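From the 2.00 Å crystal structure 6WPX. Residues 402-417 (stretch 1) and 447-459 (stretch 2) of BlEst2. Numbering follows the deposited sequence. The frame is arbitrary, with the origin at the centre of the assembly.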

# COMPACT_ATOMS: atom_id res chain seq x y z
N SER A 402 -6.06 30.26 -0.40
CA SER A 402 -5.97 29.77 -1.77
C SER A 402 -6.77 30.66 -2.72
O SER A 402 -7.61 31.44 -2.27
CB SER A 402 -6.44 28.32 -1.86
OG SER A 402 -7.79 28.18 -1.42
N ASN A 403 -6.51 30.53 -4.04
CA ASN A 403 -7.24 31.25 -5.09
C ASN A 403 -8.42 30.40 -5.60
O ASN A 403 -8.92 30.62 -6.71
CB ASN A 403 -6.31 31.72 -6.22
CG ASN A 403 -5.42 30.66 -6.82
OD1 ASN A 403 -5.81 29.50 -7.00
ND2 ASN A 403 -4.21 31.04 -7.21
N LEU A 404 -8.86 29.42 -4.76
CA LEU A 404 -10.01 28.55 -4.99
C LEU A 404 -11.29 29.24 -4.49
O LEU A 404 -11.28 29.81 -3.40
CB LEU A 404 -9.85 27.20 -4.29
CG LEU A 404 -8.81 26.22 -4.85
CD1 LEU A 404 -8.95 24.86 -4.20
CD2 LEU A 404 -8.92 26.09 -6.35
N ALA A 405 -12.34 29.16 -5.33
CA ALA A 405 -13.65 29.82 -5.13
C ALA A 405 -14.81 28.83 -4.99
O ALA A 405 -14.84 27.84 -5.73
CB ALA A 405 -13.90 30.73 -6.30
N ASN A 406 -15.75 29.16 -4.09
CA ASN A 406 -17.00 28.41 -3.80
C ASN A 406 -16.66 26.97 -3.39
O ASN A 406 -17.33 26.06 -3.88
CB ASN A 406 -17.96 28.45 -4.99
CG ASN A 406 -18.10 29.79 -5.68
OD1 ASN A 406 -17.72 30.83 -5.15
ND2 ASN A 406 -18.62 29.79 -6.89
N VAL A 407 -15.72 26.79 -2.46
CA VAL A 407 -15.25 25.42 -2.09
C VAL A 407 -16.22 24.71 -1.15
O VAL A 407 -16.45 25.21 -0.06
CB VAL A 407 -13.84 25.40 -1.48
CG1 VAL A 407 -13.47 23.99 -1.05
CG2 VAL A 407 -12.78 25.99 -2.38
N LYS A 408 -16.66 23.52 -1.54
CA LYS A 408 -17.55 22.69 -0.73
C LYS A 408 -16.84 21.37 -0.41
O LYS A 408 -15.96 20.94 -1.17
CB LYS A 408 -18.87 22.41 -1.47
CG LYS A 408 -19.77 23.65 -1.61
CD LYS A 408 -20.63 23.90 -0.37
CE LYS A 408 -21.41 25.19 -0.49
NZ LYS A 408 -22.06 25.55 0.80
N ALA A 409 -17.20 20.74 0.74
CA ALA A 409 -16.64 19.49 1.21
C ALA A 409 -17.71 18.63 1.84
O ALA A 409 -18.34 19.05 2.80
CB ALA A 409 -15.54 19.75 2.21
N SER A 410 -17.93 17.43 1.29
CA SER A 410 -18.90 16.47 1.84
C SER A 410 -18.10 15.31 2.44
O SER A 410 -17.11 14.86 1.84
CB SER A 410 -19.89 16.01 0.78
OG SER A 410 -19.22 15.32 -0.26
N VAL A 411 -18.43 14.90 3.65
CA VAL A 411 -17.71 13.86 4.38
C VAL A 411 -18.47 12.53 4.45
O VAL A 411 -19.64 12.51 4.80
CB VAL A 411 -17.33 14.39 5.79
CG1 VAL A 411 -16.68 13.30 6.64
CG2 VAL A 411 -16.42 15.60 5.68
N ARG A 412 -17.77 11.43 4.11
CA ARG A 412 -18.22 10.04 4.22
C ARG A 412 -17.16 9.36 5.08
O ARG A 412 -15.98 9.61 4.87
CB ARG A 412 -18.30 9.35 2.85
CG ARG A 412 -19.58 9.68 2.10
CD ARG A 412 -19.50 9.33 0.62
NE ARG A 412 -20.57 10.01 -0.09
CZ ARG A 412 -21.75 9.47 -0.37
NH1 ARG A 412 -22.70 10.20 -0.95
NH2 ARG A 412 -22.00 8.20 -0.06
N SER A 413 -17.58 8.62 6.10
CA SER A 413 -16.61 7.99 6.98
C SER A 413 -17.03 6.60 7.44
O SER A 413 -18.22 6.25 7.39
CB SER A 413 -16.30 8.89 8.18
OG SER A 413 -17.49 9.09 8.92
N ILE A 414 -16.04 5.78 7.82
CA ILE A 414 -16.23 4.45 8.41
C ILE A 414 -15.31 4.37 9.61
O ILE A 414 -14.13 4.71 9.51
CB ILE A 414 -15.99 3.23 7.46
CG1 ILE A 414 -16.78 3.32 6.15
CG2 ILE A 414 -16.33 1.91 8.18
CD1 ILE A 414 -16.22 2.40 4.98
N ARG A 415 -15.86 3.90 10.74
CA ARG A 415 -15.09 3.62 11.94
C ARG A 415 -15.17 2.11 12.16
O ARG A 415 -16.26 1.54 12.20
CB ARG A 415 -15.59 4.41 13.16
CG ARG A 415 -14.67 4.22 14.37
CD ARG A 415 -15.20 4.90 15.62
NE ARG A 415 -16.59 4.55 15.91
CZ ARG A 415 -16.96 3.53 16.67
NH1 ARG A 415 -16.05 2.75 17.23
NH2 ARG A 415 -18.24 3.28 16.87
N TYR A 416 -14.01 1.48 12.24
CA TYR A 416 -13.83 0.04 12.45
C TYR A 416 -13.32 -0.19 13.86
O TYR A 416 -12.61 0.65 14.41
CB TYR A 416 -12.78 -0.54 11.48
CG TYR A 416 -13.08 -0.35 10.01
CD1 TYR A 416 -12.66 0.79 9.34
CD2 TYR A 416 -13.72 -1.34 9.28
CE1 TYR A 416 -12.89 0.95 7.98
CE2 TYR A 416 -14.00 -1.17 7.93
CZ TYR A 416 -13.55 -0.03 7.27
OH TYR A 416 -13.80 0.14 5.92
N GLU A 417 -13.65 -1.35 14.43
CA GLU A 417 -13.22 -1.81 15.75
C GLU A 417 -12.79 -3.24 15.59
O GLU A 417 -13.58 -4.05 15.11
CB GLU A 417 -14.38 -1.80 16.74
CG GLU A 417 -14.64 -0.47 17.42
CD GLU A 417 -15.82 -0.56 18.38
OE1 GLU A 417 -15.92 -1.58 19.11
OE2 GLU A 417 -16.63 0.38 18.40
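Stretch 2 (447-459) YSVTIDLSGKTAD

How does stretch 2 lie on stretch 1? It runs alongside as an antiparallel β-strand: residues 447-456 are extended and pair with the strand that ends at 417, the N-to-C directions differing by 159° and the axes approaching to 4.6 Å. Arg415 faces Tyr447 at the start of stretch 2, Val411 faces Ile451 in the middle, and Ala409 faces Leu453 further on. Wide and narrow pairs alternate, as antiparallel geometry requires. In the wide pairs the two residues exchange two backbone hydrogen bonds: Ile414 N to Ser448 O is 3.0 Å and Ser448 N to Ile414 O 2.9 Å, while Arg412 N to Thr450 O is 2.9 Å and Thr450 N to Arg412 O 2.8 Å. Ser410 with Asp452 and Lys408 with Ser454 repeat the pattern. The contact buries 1062 Å² in all.

What does Tyr447, which has the largest area covered by the other stretch, sit against? Its ring lies beside the side chain of Arg415, on the same face of the sheet. Arg415 CG stands 3.8 Å from the centroid of the Tyr447 ring and 15° off its normal, a CH-π contact that sets the aliphatic part of the arginine over the aromatic face. The closest atoms are Arg415 CD and Tyr447 OH, 3.3 Å apart. Beyond this packing, Arg415 NH1 forms a salt bridge with Glu417 OE2 at 2.7 Å, within stretch 1. The backbone also contributes here, with Tyr447 CA placed 3.3 Å from Ile414 O in a CA-H...O contact.

Where does Lys456, next in covered area, meet stretch 1? It pairs with Ala405, near the far end of the contact, through two short and nearly straight bonds: Ala405 N to Lys456 O is 3.0 Å and Lys456 N to Ala405 O 2.8 Å. Ala405 CB and Lys456 CB are 4.4 Å apart, and Lys456 CD comes to 4.1 Å from Asn406 ND2. Between this pair and that of Lys408 with Ser454 the register shifts by one residue, a β-bulge where stretch 1 turns a corner at Asn406. Gly455 lies opposite the bulge, its CA 3.5 Å from Asn406 O; a CB on it would clash with Ala405 O. Past the strand, a water accepts from Ala458 N at 2.8 Å and donates to Asn403 OD1 at 2.7 Å, linking the two loops.

What fills the two faces between these ends? On the face shared with Tyr447, apolar side chains interlock: Ala409 CB meets Leu453 CD2 at 3.6 Å and Ile451 CG2 at 3.9 Å, and Val411 CG1 meets Val449 CG1 at 3.8 Å. The other face is more polar. There Ser410 OG lies 3.5 Å from Asp452 CB, and Ser454 OG 3.6 Å from Lys408 CB. Arg412, with the most covered area in stretch 1, brings its CB to 4.2 Å from Thr450 CB.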

# COMPACT_ATOMS: atom_id res chain seq x y z
N TYR A 447 -10.30 4.67 11.62
CA TYR A 447 -11.18 5.53 10.85
C TYR A 447 -10.70 5.62 9.42
O TYR A 447 -9.50 5.71 9.15
CB TYR A 447 -11.16 6.96 11.40
CG TYR A 447 -11.84 7.12 12.73
CD1 TYR A 447 -11.19 6.79 13.92
CD2 TYR A 447 -13.12 7.67 12.81
CE1 TYR A 447 -11.82 6.96 15.15
CE2 TYR A 447 -13.74 7.87 14.04
CZ TYR A 447 -13.08 7.53 15.21
OH TYR A 447 -13.69 7.70 16.42
N SER A 448 -11.64 5.69 8.51
CA SER A 448 -11.35 6.02 7.14
C SER A 448 -12.28 7.18 6.83
O SER A 448 -13.47 7.06 7.01
CB SER A 448 -11.57 4.85 6.20
OG SER A 448 -11.30 5.39 4.91
N VAL A 449 -11.72 8.34 6.46
CA VAL A 449 -12.50 9.51 6.16
C VAL A 449 -12.30 9.90 4.72
O VAL A 449 -11.17 10.05 4.28
CB VAL A 449 -12.23 10.69 7.14
CG1 VAL A 449 -13.23 11.81 6.92
CG2 VAL A 449 -12.29 10.21 8.59
N THR A 450 -13.40 10.01 3.99
CA THR A 450 -13.42 10.44 2.60
C THR A 450 -14.00 11.84 2.56
O THR A 450 -15.15 12.04 2.93
CB THR A 450 -14.21 9.47 1.73
OG1 THR A 450 -13.55 8.21 1.72
CG2 THR A 450 -14.31 9.94 0.30
N ILE A 451 -13.22 12.81 2.08
CA ILE A 451 -13.65 14.20 1.95
C ILE A 451 -13.72 14.53 0.48
O ILE A 451 -12.69 14.56 -0.20
CB ILE A 451 -12.73 15.19 2.74
CG1 ILE A 451 -12.63 14.82 4.24
CG2 ILE A 451 -13.20 16.66 2.56
CD1 ILE A 451 -11.30 14.23 4.60
N ASP A 452 -14.93 14.74 -0.03
CA ASP A 452 -15.11 15.11 -1.43
C ASP A 452 -15.18 16.62 -1.57
O ASP A 452 -16.10 17.26 -1.03
CB ASP A 452 -16.35 14.43 -2.05
CG ASP A 452 -15.94 13.11 -2.69
OD1 ASP A 452 -15.34 13.15 -3.80
OD2 ASP A 452 -16.15 12.05 -2.05
N LEU A 453 -14.19 17.18 -2.26
CA LEU A 453 -14.05 18.60 -2.53
C LEU A 453 -14.52 18.94 -3.91
O LEU A 453 -14.20 18.25 -4.88
CB LEU A 453 -12.58 19.03 -2.39
CG LEU A 453 -11.90 18.90 -1.04
CD1 LEU A 453 -10.48 19.41 -1.12
CD2 LEU A 453 -12.62 19.71 0.04
N SER A 454 -15.23 20.07 -4.02
CA SER A 454 -15.72 20.65 -5.26
C SER A 454 -15.62 22.18 -5.15
O SER A 454 -15.55 22.72 -4.05
CB SER A 454 -17.17 20.24 -5.51
OG SER A 454 -18.00 20.67 -4.44
N GLY A 455 -15.66 22.83 -6.30
CA GLY A 455 -15.62 24.28 -6.42
C GLY A 455 -15.10 24.71 -7.77
O GLY A 455 -15.14 23.95 -8.74
N LYS A 456 -14.59 25.93 -7.83
CA LYS A 456 -14.06 26.53 -9.04
C LYS A 456 -12.62 26.91 -8.84
O LYS A 456 -12.25 27.27 -7.72
CB LYS A 456 -14.87 27.79 -9.37
CG LYS A 456 -15.98 27.61 -10.38
CD LYS A 456 -16.88 28.86 -10.45
CE LYS A 456 -16.13 30.15 -10.73
NZ LYS A 456 -17.01 31.34 -10.74
N THR A 457 -11.82 26.87 -9.92
CA THR A 457 -10.41 27.31 -9.89
C THR A 457 -10.37 28.84 -10.14
O THR A 457 -11.42 29.45 -10.36
CB THR A 457 -9.56 26.53 -10.93
OG1 THR A 457 -9.89 26.96 -12.25
CG2 THR A 457 -9.73 25.01 -10.81
N ALA A 458 -9.16 29.45 -10.13
CA ALA A 458 -8.98 30.88 -10.40
C ALA A 458 -9.42 31.31 -11.81
O ALA A 458 -9.85 32.44 -11.99
CB ALA A 458 -7.53 31.28 -10.17
N ASP A 459 -9.33 30.40 -12.80
CA ASP A 459 -9.76 30.66 -14.20
C ASP A 459 -11.22 30.25 -14.46
O ASP A 459 -11.56 30.08 -15.62
CB ASP A 459 -8.86 30.01 -15.25
CG ASP A 459 -8.79 28.50 -15.19
OD1 ASP A 459 -9.84 27.84 -15.35
OD2 ASP A 459 -7.68 28.00 -15.00
O HOH W 1 -7.08 28.00 -8.91